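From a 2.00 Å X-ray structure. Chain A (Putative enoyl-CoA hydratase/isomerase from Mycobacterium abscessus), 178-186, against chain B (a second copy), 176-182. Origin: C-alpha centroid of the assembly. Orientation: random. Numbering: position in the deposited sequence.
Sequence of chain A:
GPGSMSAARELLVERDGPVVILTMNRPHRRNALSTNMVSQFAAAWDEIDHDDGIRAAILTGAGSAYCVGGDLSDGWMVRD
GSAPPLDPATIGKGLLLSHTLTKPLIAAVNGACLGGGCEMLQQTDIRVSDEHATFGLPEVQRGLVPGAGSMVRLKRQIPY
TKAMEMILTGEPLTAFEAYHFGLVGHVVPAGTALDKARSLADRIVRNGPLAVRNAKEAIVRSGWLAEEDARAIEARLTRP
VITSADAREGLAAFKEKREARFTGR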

# COMPACT_ATOMS: atom_id res chain seq x y z
N ALA A 178 -12.29 -8.05 0.70
CA ALA A 178 -10.89 -8.43 0.45
C ALA A 178 -10.46 -7.87 -0.91
O ALA A 178 -9.33 -7.37 -1.04
CB ALA A 178 -10.66 -9.98 0.52
N TYR A 179 -11.35 -7.89 -1.89
CA TYR A 179 -11.06 -7.28 -3.19
C TYR A 179 -10.93 -5.75 -3.06
O TYR A 179 -10.03 -5.13 -3.62
CB TYR A 179 -12.16 -7.63 -4.20
CG TYR A 179 -11.92 -7.07 -5.58
CD1 TYR A 179 -10.87 -7.55 -6.36
CD2 TYR A 179 -12.73 -6.07 -6.11
CE1 TYR A 179 -10.63 -7.04 -7.64
CE2 TYR A 179 -12.51 -5.55 -7.38
CZ TYR A 179 -11.44 -6.03 -8.14
OH TYR A 179 -11.20 -5.52 -9.40
N HIS A 180 -11.85 -5.15 -2.31
CA HIS A 180 -11.81 -3.70 -2.09
C HIS A 180 -10.45 -3.23 -1.59
O HIS A 180 -9.90 -2.26 -2.10
CB HIS A 180 -12.88 -3.25 -1.09
CG HIS A 180 -12.89 -1.77 -0.89
ND1 HIS A 180 -13.67 -0.92 -1.64
CD2 HIS A 180 -12.17 -0.98 -0.05
CE1 HIS A 180 -13.43 0.33 -1.27
NE2 HIS A 180 -12.53 0.31 -0.30
N PHE A 181 -9.92 -3.96 -0.62
CA PHE A 181 -8.66 -3.62 0.02
C PHE A 181 -7.44 -4.23 -0.63
O PHE A 181 -6.33 -4.08 -0.12
CB PHE A 181 -8.73 -3.92 1.52
CG PHE A 181 -9.67 -2.99 2.27
CD1 PHE A 181 -9.27 -1.72 2.58
CD2 PHE A 181 -10.95 -3.39 2.62
CE1 PHE A 181 -10.13 -0.83 3.25
CE2 PHE A 181 -11.80 -2.53 3.28
CZ PHE A 181 -11.38 -1.24 3.60
N GLY A 182 -7.61 -4.86 -1.80
CA GLY A 182 -6.49 -5.39 -2.58
C GLY A 182 -5.83 -6.63 -1.99
O GLY A 182 -4.70 -6.98 -2.36
N LEU A 183 -6.51 -7.32 -1.08
CA LEU A 183 -5.97 -8.58 -0.58
C LEU A 183 -5.98 -9.66 -1.68
O LEU A 183 -5.09 -10.52 -1.73
CB LEU A 183 -6.76 -9.09 0.63
CG LEU A 183 -6.18 -10.33 1.33
CD1 LEU A 183 -4.75 -10.09 1.81
CD2 LEU A 183 -7.09 -10.76 2.52
N VAL A 184 -7.00 -9.60 -2.54
CA VAL A 184 -7.09 -10.48 -3.69
C VAL A 184 -7.26 -9.64 -4.97
O VAL A 184 -7.65 -8.46 -4.92
CB VAL A 184 -8.25 -11.49 -3.53
CG1 VAL A 184 -8.09 -12.27 -2.20
CG2 VAL A 184 -9.61 -10.77 -3.55
N GLY A 185 -6.95 -10.26 -6.10
CA GLY A 185 -6.99 -9.59 -7.38
C GLY A 185 -8.25 -9.77 -8.19
O GLY A 185 -8.48 -9.02 -9.13
N HIS A 186 -9.02 -10.80 -7.86
CA HIS A 186 -10.24 -11.17 -8.60
C HIS A 186 -11.29 -11.73 -7.64
O HIS A 186 -10.95 -12.42 -6.66
CB HIS A 186 -9.95 -12.27 -9.61
CG HIS A 186 -9.00 -11.87 -10.69
ND1 HIS A 186 -9.42 -11.26 -11.86
CD2 HIS A 186 -7.66 -11.96 -10.77
CE1 HIS A 186 -8.37 -11.01 -12.61
NE2 HIS A 186 -7.29 -11.42 -11.97
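Chain B, residues 176-182: FEAYHFG

The same helix end meets itself in two copies of one protein, but asymmetrically: the Tyr179(A) ring receives two aromatic rings of chain B, both on the same side of its plane, while Tyr179(B) touches nothing in the chain A stretch. In each copy a helix runs through residue 180, Phe181 is the first residue to leave helical phi/psi, and Gly182 follows with phi near +70°, a value that favours glycine. The CA atoms of His180(A) and His180(B) lie 7.4 Å apart, and those of Gly182(A) and Phe181(B) 6.6 Å. The two helices arrive from different sides and meet by their C-terminal ends.

His180(B), with chi1 t, points toward chain A and serves twice. Its NE2 donates a nearly straight hydrogen bond to Tyr179(A) O at 2.8 Å, on a carbonyl that also accepts from Gly182(A) N at 3.0 Å in the turn closing the helix. Its ring meanwhile forms an offset stack on the Tyr179(A) ring, with centroids 4.2 Å apart and planes at 24°. One residue thus reads both the backbone and the side chain of its partner. His180(A) has the same chi1 but points away, and its NE2 is bonded elsewhere in the structure.

Phe181(B), chi1 m, leaves its backbone sideways and brings its ring end nearer, in an offset edge-to-face arrangement, its edge toward the Tyr179(A) face, with planes at 89° and its CZ 3.6 Å from Tyr179(A) CE1. Its CE1 lies 4.0 Å from Gly182(A) CA and from Val184(A) O, the latter left without a polar partner.

Water carries part of the polar contact. One molecule links Tyr179(A) OH (2.7 Å from the water O), Gly185(A) O (3.2 Å) and Glu177(B) OE2 (2.6 Å). Another donates to His180(A) O at 2.8 Å and His180(B) O at 3.2 Å from its own O.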

# COMPACT_ATOMS: atom_id res chain seq x y z
N PHE B 176 -11.02 1.69 -14.66
CA PHE B 176 -11.80 1.40 -13.45
C PHE B 176 -10.96 0.55 -12.46
O PHE B 176 -10.93 0.82 -11.26
CB PHE B 176 -13.08 0.68 -13.88
CG PHE B 176 -14.05 0.39 -12.78
CD1 PHE B 176 -15.03 1.33 -12.46
CD2 PHE B 176 -14.04 -0.85 -12.13
CE1 PHE B 176 -15.98 1.05 -11.47
CE2 PHE B 176 -14.99 -1.14 -11.15
CZ PHE B 176 -15.95 -0.18 -10.81
N GLU B 177 -10.28 -0.46 -12.99
CA GLU B 177 -9.38 -1.28 -12.19
C GLU B 177 -8.19 -0.50 -11.65
O GLU B 177 -7.79 -0.69 -10.49
CB GLU B 177 -8.89 -2.46 -13.02
CG GLU B 177 -9.90 -3.56 -13.18
CD GLU B 177 -9.33 -4.71 -13.96
OE1 GLU B 177 -8.84 -4.46 -15.09
OE2 GLU B 177 -9.33 -5.84 -13.43
N ALA B 178 -7.60 0.32 -12.51
CA ALA B 178 -6.47 1.18 -12.14
C ALA B 178 -6.90 2.09 -11.00
O ALA B 178 -6.13 2.32 -10.07
CB ALA B 178 -6.00 2.02 -13.30
N TYR B 179 -8.11 2.60 -11.08
CA TYR B 179 -8.63 3.43 -9.98
C TYR B 179 -8.95 2.59 -8.74
O TYR B 179 -8.65 3.01 -7.63
CB TYR B 179 -9.85 4.23 -10.42
CG TYR B 179 -10.45 5.10 -9.35
CD1 TYR B 179 -9.84 6.30 -8.99
CD2 TYR B 179 -11.64 4.75 -8.71
CE1 TYR B 179 -10.42 7.15 -8.02
CE2 TYR B 179 -12.21 5.58 -7.71
CZ TYR B 179 -11.59 6.77 -7.38
OH TYR B 179 -12.11 7.58 -6.40
N HIS B 180 -9.54 1.41 -8.93
CA HIS B 180 -9.82 0.52 -7.80
C HIS B 180 -8.58 0.22 -6.94
O HIS B 180 -8.63 0.25 -5.69
CB HIS B 180 -10.41 -0.81 -8.28
CG HIS B 180 -10.74 -1.76 -7.17
ND1 HIS B 180 -11.98 -1.80 -6.58
CD2 HIS B 180 -9.99 -2.69 -6.54
CE1 HIS B 180 -11.98 -2.73 -5.64
NE2 HIS B 180 -10.79 -3.28 -5.59
N PHE B 181 -7.47 -0.08 -7.62
CA PHE B 181 -6.23 -0.46 -6.96
C PHE B 181 -5.29 0.73 -6.66
O PHE B 181 -4.18 0.54 -6.18
CB PHE B 181 -5.52 -1.53 -7.79
CG PHE B 181 -6.20 -2.87 -7.72
CD1 PHE B 181 -6.00 -3.68 -6.63
CD2 PHE B 181 -7.07 -3.28 -8.72
CE1 PHE B 181 -6.63 -4.93 -6.55
CE2 PHE B 181 -7.69 -4.51 -8.65
CZ PHE B 181 -7.49 -5.33 -7.56
N GLY B 182 -5.77 1.95 -6.92
CA GLY B 182 -5.07 3.17 -6.58
C GLY B 182 -3.84 3.46 -7.40
O GLY B 182 -2.99 4.22 -6.98
O HOH W 1 -9.25 -6.52 -10.95
O HOH W 2 -10.73 0.12 -3.67
O HOH W 3 -7.49 -1.76 -3.46